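Local coordinates for protein HTH-type transcriptional regulator Rv1985c/MT2039 (Mycobacterium tuberculosis, PDB 3ISP) that probably activates expression of the lysine exporter LysE and represses its own gene, working as a DNA-binding homodimer of the LysR family, at residues S192-W195 against L201-M204; G226-A231 against G238-K243. All blocks are in the same frame, centred on the assembly; numbering follows the deposited sequence.

Interaction 1: S192-W195 against L201-M204; sequences SLAW and LQDM
Gln-202 lays CG and its terminal amide against the backbone of Leu-193 and Ala-194, a compact example of how the first turn of a helix can settle on a loop segment with a single long residue. The closest approach runs from the amide carbon CD of Gln-202 to the carbonyl O of Leu-193, 3.4 Å, and CG of the same glutamine lies 3.5 Å from that oxygen. The contact is therefore carried by CG and the amide carbon of the glutamine against a peptide carbonyl. With chi1 at -81°, CG stands beside the backbone N, and a bend at chi2 (74°) brings CD to the Leu-193 carbonyl. Ala-194 adds a smaller surface beside the amide. Its CA is 7.0 Å from CA of Gln-202, the nearest backbone pairing of the two segments.

The tight part is narrow: Leu-193, Ala-194 and Gln-202 are all buried, while the next two helix residues, Asp-203 and Met-204, are exposed and take no part. Asp-203 directs its carboxylate to a salt bridge with Arg-216. Asp-199, in the connection between the segments, binds the backbone N of both Trp-195 and Leu-201 and so ties the loop to the start of the helix. Within the LysR substrate-binding domain, Leu-193 turns its side chain to helix 224-232, Gln-202 also packs on Phe-227 of that helix, and Leu-201 and Gln-202 rest on Met-239 of strand 238-241.

Interaction 2: G226-A231 against G238-K243; sequences GFTAAA and GMFPEK
Phe-240 and Phe-227 form the core of a helix-on-sheet contact in the LysR substrate-binding domain, an alpha/beta fold of the periplasmic-binding-protein type. Helix 224-232 is followed, after a short connection, by strand 238-241, an outer strand of the chain's mixed sheet, and the two short segments pass 10.1 Å apart at an angle of 125°, a spacing bridged here largely by aromatic rings.

Phe-240 has the most surface buried. Its CB leaves the strand without pointing at the helix, but with CG beside the backbone N the ring swings back toward it. Phe-227 meets it from the helix: CG is anti to the backbone N, chi1 -162°, which points its ring toward the strand. CD2 of Phe-227 lies over one face of the Phe-240 ring, with CE2 of Phe-227 3.4 Å from CE2 of Phe-240. The two rings make an oblique pairing, planes at 40° and centroids 5.0 Å apart. Phe-227 also touches the strand backbone, where its CE2 comes 3.6 Å from the carbonyl O of Met-239.

Ala-231, one turn further along the helix, packs its CB against the end of the Phe-240 ring, 3.5 Å from CZ. Phe-254 meets Phe-240 edge-to-face, while the strand's backbone is hydrogen-bonded to strand 155-169. Ala-229, on another side of the helix, packs on Ser-111 of the second subunit. The hydroxyl of Thr-228 is hydrogen-bonded to the carbonyl O of Thr-224, and its OG1 lies in the plane of the Phe-240 ring, 3.6 Å from CE1.

Interactions 1 and 2 follow one another along the chain, yet their centres are only about 10 Å apart and they share one buried core. Phe-227 joins them: besides serving interaction 2, its CD1 comes 3.3 Å from CD1 of Trp-195, the two rings inclined at about 35°, and its CE1 lies 3.4 Å from the backbone N of Ala-194. Met-239, whose CB points away from helix 224-232, faces Gln-202 and Leu-201 of interaction 1. Helix 201-210 thus meets strand 238-241 through Met-239, helix 224-232 meets it chiefly through Phe-240, and the loop packs on helix 224-232 through Leu-193.

Interaction 1: S192-W195 against L201-M204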
loop_
_atom_site.group_PDB
_atom_site.type_symbol
_atom_site.label_atom_id
_atom_site.label_comp_id
_atom_site.label_asym_id
_atom_site.label_seq_id
_atom_site.Cartn_x
_atom_site.Cartn_y
_atom_site.Cartn_z
ATOM N N SER A 192 7.652 -11.647 -23.173
ATOM C CA SER A 192 7.755 -10.192 -23.286
ATOM C C SER A 192 8.599 -9.621 -22.148
ATOM O O SER A 192 8.857 -10.292 -21.155
ATOM C CB SER A 192 6.374 -9.525 -23.327
ATOM O OG SER A 192 5.758 -9.543 -22.052
ATOM N N LEU A 193 9.040 -8.383 -22.309
ATOM C CA LEU A 193 9.734 -7.681 -21.245
ATOM C C LEU A 193 8.823 -6.654 -20.565
ATOM O O LEU A 193 7.623 -6.574 -20.838
ATOM C CB LEU A 193 10.951 -6.967 -21.809
ATOM C CG LEU A 193 11.945 -7.813 -22.581
ATOM C CD1 LEU A 193 13.146 -6.965 -22.952
ATOM C CD2 LEU A 193 12.345 -9.010 -21.739
ATOM N N ALA A 194 9.424 -5.863 -19.690
ATOM C CA ALA A 194 8.721 -4.837 -18.943
ATOM C C ALA A 194 9.628 -4.324 -17.829
ATOM O O ALA A 194 10.479 -5.058 -17.327
ATOM C CB ALA A 194 7.429 -5.382 -18.368
ATOM N N TRP A 195 9.446 -3.066 -17.450
ATOM C CA TRP A 195 10.224 -2.489 -16.368
ATOM C C TRP A 195 9.748 -3.006 -15.027
ATOM O O TRP A 195 10.538 -3.154 -14.093
ATOM C CB TRP A 195 10.145 -0.961 -16.403
ATOM C CG TRP A 195 11.074 -0.386 -17.397
ATOM C CD1 TRP A 195 11.126 -0.670 -18.738
ATOM C CD2 TRP A 195 12.107 0.562 -17.145
ATOM N NE1 TRP A 195 12.140 0.047 -19.333
ATOM C CE2 TRP A 195 12.757 0.811 -18.375
ATOM C CE3 TRP A 195 12.552 1.219 -16.001
ATOM C CZ2 TRP A 195 13.817 1.697 -18.489
ATOM C CZ3 TRP A 195 13.616 2.097 -16.118
ATOM C CH2 TRP A 195 14.233 2.330 -17.356
ATOM N N LEU A 201 3.231 -0.298 -21.067
ATOM C CA LEU A 201 3.659 -0.095 -22.446
ATOM C C LEU A 201 3.413 -1.299 -23.356
ATOM O O LEU A 201 2.792 -1.166 -24.399
ATOM C CB LEU A 201 5.124 0.336 -22.488
ATOM C CG LEU A 201 5.338 1.822 -22.779
ATOM C CD1 LEU A 201 4.041 2.582 -22.576
ATOM C CD2 LEU A 201 6.436 2.395 -21.908
ATOM N N GLN A 202 3.884 -2.472 -22.957
ATOM C CA GLN A 202 3.727 -3.673 -23.764
ATOM C C GLN A 202 2.243 -4.052 -23.878
ATOM O O GLN A 202 1.792 -4.611 -24.883
ATOM C CB GLN A 202 4.527 -4.833 -23.145
ATOM C CG GLN A 202 6.028 -4.847 -23.461
ATOM C CD GLN A 202 6.843 -3.786 -22.713
ATOM O OE1 GLN A 202 6.423 -3.251 -21.682
ATOM N NE2 GLN A 202 8.021 -3.487 -23.236
ATOM N N ASP A 203 1.486 -3.748 -22.833
ATOM C CA ASP A 203 0.086 -4.132 -22.780
ATOM C C ASP A 203 -0.754 -3.308 -23.755
ATOM O O ASP A 203 -1.765 -3.787 -24.267
ATOM C CB ASP A 203 -0.456 -3.973 -21.358
ATOM C CG ASP A 203 -0.091 -5.134 -20.458
ATOM O OD1 ASP A 203 0.617 -6.051 -20.933
ATOM O OD2 ASP A 203 -0.524 -5.132 -19.277
ATOM N N MET A 204 -0.344 -2.069 -24.006
ATOM C CA MET A 204 -1.106 -1.198 -24.889
ATOM C C MET A 204 -0.966 -1.674 -26.322
ATOM O O MET A 204 -1.943 -1.687 -27.082
ATOM C CB MET A 204 -0.673 0.254 -24.746
ATOM C CG MET A 204 -1.064 0.865 -23.423
ATOM S SD MET A 204 -0.447 2.543 -23.317
ATOM C CE MET A 204 -0.063 2.640 -21.560
#

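Interaction 2: G226-A231 against G238-K243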
loop_
_atom_site.group_PDB
_atom_site.type_symbol
_atom_site.label_atom_id
_atom_site.label_comp_id
_atom_site.label_asym_id
_atom_site.label_seq_id
_atom_site.Cartn_x
_atom_site.Cartn_y
_atom_site.Cartn_z
ATOM N N GLY A 226 19.697 -2.142 -18.084
ATOM C CA GLY A 226 19.049 -3.379 -17.704
ATOM C C GLY A 226 18.041 -3.850 -18.728
ATOM O O GLY A 226 18.086 -5.004 -19.159
ATOM N N PHE A 227 17.126 -2.959 -19.111
ATOM C CA PHE A 227 16.083 -3.272 -20.083
ATOM C C PHE A 227 16.726 -3.502 -21.424
ATOM O O PHE A 227 16.286 -4.363 -22.183
ATOM C CB PHE A 227 15.105 -2.110 -20.207
ATOM C CG PHE A 227 13.783 -2.472 -20.832
ATOM C CD1 PHE A 227 12.834 -3.184 -20.116
ATOM C CD2 PHE A 227 13.468 -2.051 -22.108
ATOM C CE1 PHE A 227 11.606 -3.503 -20.670
ATOM C CE2 PHE A 227 12.236 -2.359 -22.670
ATOM C CZ PHE A 227 11.306 -3.090 -21.946
ATOM N N THR A 228 17.777 -2.741 -21.713
ATOM C CA THR A 228 18.437 -2.866 -23.010
ATOM C C THR A 228 19.213 -4.187 -23.163
ATOM O O THR A 228 19.153 -4.825 -24.223
ATOM C CB THR A 228 19.326 -1.642 -23.349
ATOM O OG1 THR A 228 18.495 -0.492 -23.538
ATOM C CG2 THR A 228 20.109 -1.882 -24.631
ATOM N N ALA A 229 19.927 -4.600 -22.116
ATOM C CA ALA A 229 20.644 -5.874 -22.154
ATOM C C ALA A 229 19.670 -7.044 -22.293
ATOM O O ALA A 229 19.881 -7.943 -23.094
ATOM C CB ALA A 229 21.528 -6.046 -20.924
ATOM N N ALA A 230 18.598 -7.020 -21.518
ATOM C CA ALA A 230 17.552 -8.022 -21.648
ATOM C C ALA A 230 17.168 -8.229 -23.111
ATOM O O ALA A 230 17.184 -9.356 -23.613
ATOM C CB ALA A 230 16.338 -7.628 -20.831
ATOM N N ALA A 231 16.815 -7.141 -23.794
ATOM C CA ALA A 231 16.367 -7.245 -25.173
ATOM C C ALA A 231 17.515 -7.694 -26.057
ATOM O O ALA A 231 17.352 -8.593 -26.874
ATOM C CB ALA A 231 15.802 -5.932 -25.666
ATOM N N GLY A 238 10.065 -6.024 -26.207
ATOM C CA GLY A 238 9.637 -4.923 -25.363
ATOM C C GLY A 238 9.539 -3.595 -26.097
ATOM O O GLY A 238 10.083 -3.439 -27.188
ATOM N N MET A 239 8.846 -2.630 -25.501
ATOM C CA MET A 239 8.692 -1.321 -26.124
ATOM C C MET A 239 9.864 -0.379 -25.808
ATOM O O MET A 239 10.192 -0.126 -24.642
ATOM C CB MET A 239 7.366 -0.693 -25.703
ATOM C CG MET A 239 6.183 -1.638 -25.734
ATOM S SD MET A 239 5.558 -1.980 -27.379
ATOM C CE MET A 239 6.047 -0.541 -28.300
ATOM N N PHE A 240 10.474 0.155 -26.857
ATOM C CA PHE A 240 11.653 1.002 -26.731
ATOM C C PHE A 240 11.448 2.380 -27.337
ATOM O O PHE A 240 10.952 2.511 -28.452
ATOM C CB PHE A 240 12.836 0.352 -27.452
ATOM C CG PHE A 240 13.580 -0.662 -26.628
ATOM C CD1 PHE A 240 14.830 -0.371 -26.117
ATOM C CD2 PHE A 240 13.041 -1.908 -26.383
ATOM C CE1 PHE A 240 15.531 -1.307 -25.364
ATOM C CE2 PHE A 240 13.741 -2.846 -25.638
ATOM C CZ PHE A 240 14.989 -2.543 -25.127
ATOM N N PRO A 241 11.857 3.422 -26.612
ATOM C CA PRO A 241 11.838 4.739 -27.246
ATOM C C PRO A 241 12.573 4.617 -28.561
ATOM O O PRO A 241 13.674 4.086 -28.575
ATOM C CB PRO A 241 12.643 5.604 -26.278
ATOM C CG PRO A 241 12.464 4.946 -24.967
ATOM C CD PRO A 241 12.411 3.465 -25.252
ATOM N N GLU A 242 11.973 5.081 -29.648
ATOM C CA GLU A 242 12.615 4.973 -30.946
ATOM C C GLU A 242 14.031 5.521 -30.979
ATOM O O GLU A 242 14.887 4.927 -31.611
ATOM C CB GLU A 242 11.782 5.615 -32.047
ATOM C CG GLU A 242 12.433 5.518 -33.401
ATOM C CD GLU A 242 11.738 6.361 -34.437
ATOM O OE1 GLU A 242 10.512 6.196 -34.593
ATOM O OE2 GLU A 242 12.420 7.180 -35.094
ATOM N N LYS A 243 14.296 6.638 -30.315
ATOM C CA LYS A 243 15.655 7.180 -30.316
ATOM C C LYS A 243 16.671 6.099 -29.929
ATOM O O LYS A 243 17.799 6.076 -30.434
ATOM C CB LYS A 243 15.785 8.376 -29.368
ATOM C CG LYS A 243 17.076 9.181 -29.577
ATOM C CD LYS A 243 17.244 10.300 -28.552
ATOM C CE LYS A 243 18.367 11.266 -28.937
ATOM N NZ LYS A 243 19.703 10.607 -29.095
#